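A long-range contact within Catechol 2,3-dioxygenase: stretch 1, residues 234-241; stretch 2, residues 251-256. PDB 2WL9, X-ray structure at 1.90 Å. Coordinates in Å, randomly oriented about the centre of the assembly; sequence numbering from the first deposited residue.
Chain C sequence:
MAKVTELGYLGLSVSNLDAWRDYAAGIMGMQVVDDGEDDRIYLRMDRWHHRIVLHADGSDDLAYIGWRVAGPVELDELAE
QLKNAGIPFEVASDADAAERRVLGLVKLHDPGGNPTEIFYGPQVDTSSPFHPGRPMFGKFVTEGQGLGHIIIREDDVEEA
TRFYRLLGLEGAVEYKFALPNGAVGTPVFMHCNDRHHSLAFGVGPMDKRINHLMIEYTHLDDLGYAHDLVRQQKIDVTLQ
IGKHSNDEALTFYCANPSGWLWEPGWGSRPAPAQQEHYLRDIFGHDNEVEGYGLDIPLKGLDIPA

Stretch 1 234-241: KIDVTLQI
Stretch 2 (251-256) TFYCAN

How do the two backbones run? They lie antiparallel, stretch 2 extended from Thr251 (phi/psi -144°/159°) through Tyr253 (-119°/124°) to Ala255 (-70°/144°). Val237 faces Cys254 as a non-hydrogen-bonded pair, CA to CA 4.2 Å, and Leu239 faces Tyr253 as a hydrogen-bonded pair, CA to CA 5.0 Å. Two residues advance on one side against one on the other, so a beta bulge holds Thr238, whose phi/psi of -82°/-39° breaks the extended run.

Which hydrogen bonds hold this register? Ala255 N donates to Asp236 O at 2.8 Å, and Tyr253 N to Leu239 O at 3.0 Å, almost straight at 177°. Between them the bulge brings two amides to one carbonyl: Thr238 N reaches Tyr253 O at 2.9 Å, bent to 135°, while Leu239 N makes a weak bond to the same oxygen at 3.4 Å. CA-H...O contacts supplement these, Cys254 CA to Asp236 O at 3.2 Å and Ile241 CA to Thr251 O at 3.3 Å.

What does the Tyr253 ring meet? Tyr253 (chi1 m, -70°; chi2 -107°) shares a sheet face with Leu239 (m, t), whose CD1 sits over the ring in a CH-pi contact, 3.9 Å from the centroid and 25° off the normal. The methyl thus meets the pi cloud, with Leu239 CD1 3.5 Å from Tyr253 CD2.

Where do the other apolar groups pack? Val237 (t) and Cys254 (p) share the other face, Val237 CG2 lying 4.2 Å from Cys254 CB. That methyl also approaches Phe252 (p, chi2 101°), Val237 CG2 to Phe252 CD1 4.3 Å. The CA-to-CB bond of Phe252 points toward stretch 1, and Phe252 CB lies 4.1 Å from CG1 of Ile241 (m, t); the end of the side chain leads away. Ile235 (m, t) points toward stretch 2, its CG2 4.3 Å from Ala255 CB, extending the hydrophobic contact past the bridged pairs.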

# COMPACT_ATOMS: atom_id res chain seq x y z
N LYS C 234 12.64 18.72 -40.62
CA LYS C 234 13.62 19.81 -40.67
C LYS C 234 13.14 21.10 -40.00
O LYS C 234 13.50 22.21 -40.43
CB LYS C 234 14.09 20.06 -42.12
N ILE C 235 12.35 20.95 -38.94
CA ILE C 235 11.86 22.08 -38.15
C ILE C 235 12.94 22.51 -37.16
O ILE C 235 13.57 21.67 -36.52
CB ILE C 235 10.54 21.73 -37.42
CG1 ILE C 235 9.45 21.36 -38.43
CG2 ILE C 235 10.09 22.89 -36.54
CD1 ILE C 235 8.14 20.89 -37.81
N ASP C 236 13.15 23.83 -37.06
CA ASP C 236 14.20 24.40 -36.20
C ASP C 236 14.06 24.01 -34.73
O ASP C 236 13.00 24.18 -34.13
CB ASP C 236 14.22 25.93 -36.32
CG ASP C 236 14.69 26.40 -37.69
OD1 ASP C 236 15.24 25.58 -38.46
OD2 ASP C 236 14.52 27.60 -37.99
N VAL C 237 15.15 23.49 -34.18
CA VAL C 237 15.29 23.21 -32.75
C VAL C 237 16.24 24.25 -32.19
O VAL C 237 17.42 24.30 -32.57
CB VAL C 237 15.84 21.77 -32.50
CG1 VAL C 237 16.31 21.59 -31.05
CG2 VAL C 237 14.80 20.72 -32.83
N THR C 238 15.73 25.11 -31.30
CA THR C 238 16.54 26.17 -30.68
C THR C 238 17.36 25.67 -29.49
O THR C 238 18.49 26.10 -29.28
CB THR C 238 15.68 27.35 -30.21
OG1 THR C 238 14.99 27.00 -29.01
CG2 THR C 238 14.68 27.71 -31.28
N LEU C 239 16.76 24.78 -28.70
CA LEU C 239 17.46 24.12 -27.60
C LEU C 239 17.23 22.62 -27.72
O LEU C 239 16.09 22.16 -27.79
CB LEU C 239 16.99 24.65 -26.23
CG LEU C 239 17.20 26.14 -25.90
CD1 LEU C 239 16.36 26.56 -24.69
CD2 LEU C 239 18.67 26.49 -25.67
N GLN C 240 18.32 21.86 -27.75
CA GLN C 240 18.26 20.40 -27.86
C GLN C 240 17.67 19.79 -26.58
O GLN C 240 17.47 20.50 -25.58
CB GLN C 240 19.66 19.83 -28.13
CG GLN C 240 20.38 20.50 -29.31
CD GLN C 240 21.74 19.88 -29.60
OE1 GLN C 240 22.40 19.34 -28.71
NE2 GLN C 240 22.17 19.96 -30.85
N ILE C 241 17.40 18.49 -26.62
CA ILE C 241 16.91 17.76 -25.45
C ILE C 241 17.81 18.03 -24.24
O ILE C 241 19.03 18.04 -24.35
CB ILE C 241 16.83 16.23 -25.69
CG1 ILE C 241 15.90 15.91 -26.87
CG2 ILE C 241 16.36 15.50 -24.43
CD1 ILE C 241 16.06 14.49 -27.42
N THR C 251 13.07 17.90 -21.90
CA THR C 251 12.38 18.71 -22.92
C THR C 251 13.31 19.21 -24.02
O THR C 251 14.52 19.29 -23.83
CB THR C 251 11.71 19.98 -22.31
OG1 THR C 251 12.71 21.00 -22.09
CG2 THR C 251 10.96 19.70 -21.01
N PHE C 252 12.73 19.55 -25.17
CA PHE C 252 13.44 20.32 -26.18
C PHE C 252 12.57 21.50 -26.61
O PHE C 252 11.38 21.53 -26.32
CB PHE C 252 13.88 19.44 -27.36
CG PHE C 252 12.75 18.93 -28.21
CD1 PHE C 252 12.45 19.55 -29.42
CD2 PHE C 252 12.00 17.83 -27.82
CE1 PHE C 252 11.42 19.09 -30.22
CE2 PHE C 252 10.96 17.36 -28.62
CZ PHE C 252 10.67 17.99 -29.82
N TYR C 253 13.18 22.48 -27.27
CA TYR C 253 12.47 23.68 -27.73
C TYR C 253 12.58 23.77 -29.25
O TYR C 253 13.69 23.80 -29.79
CB TYR C 253 13.10 24.94 -27.13
CG TYR C 253 12.89 25.16 -25.65
CD1 TYR C 253 12.02 26.15 -25.19
CD2 TYR C 253 13.59 24.41 -24.70
CE1 TYR C 253 11.83 26.38 -23.83
CE2 TYR C 253 13.41 24.64 -23.32
CZ TYR C 253 12.53 25.63 -22.90
OH TYR C 253 12.32 25.88 -21.56
N CYS C 254 11.43 23.85 -29.93
CA CYS C 254 11.39 23.88 -31.39
C CYS C 254 10.42 24.93 -31.92
O CYS C 254 9.50 25.34 -31.22
CB CYS C 254 11.05 22.50 -31.96
SG CYS C 254 9.36 21.89 -31.65
N ALA C 255 10.64 25.36 -33.17
CA ALA C 255 9.79 26.37 -33.82
C ALA C 255 8.40 25.86 -34.14
O ALA C 255 8.22 24.70 -34.50
CB ALA C 255 10.46 26.88 -35.09
N ASN C 256 7.41 26.74 -34.01
CA ASN C 256 6.06 26.44 -34.49
C ASN C 256 5.72 27.26 -35.76
O ASN C 256 6.53 28.08 -36.20
CB ASN C 256 5.02 26.60 -33.36
CG ASN C 256 4.92 28.01 -32.82
OD1 ASN C 256 4.89 28.99 -33.56
ND2 ASN C 256 4.82 28.12 -31.50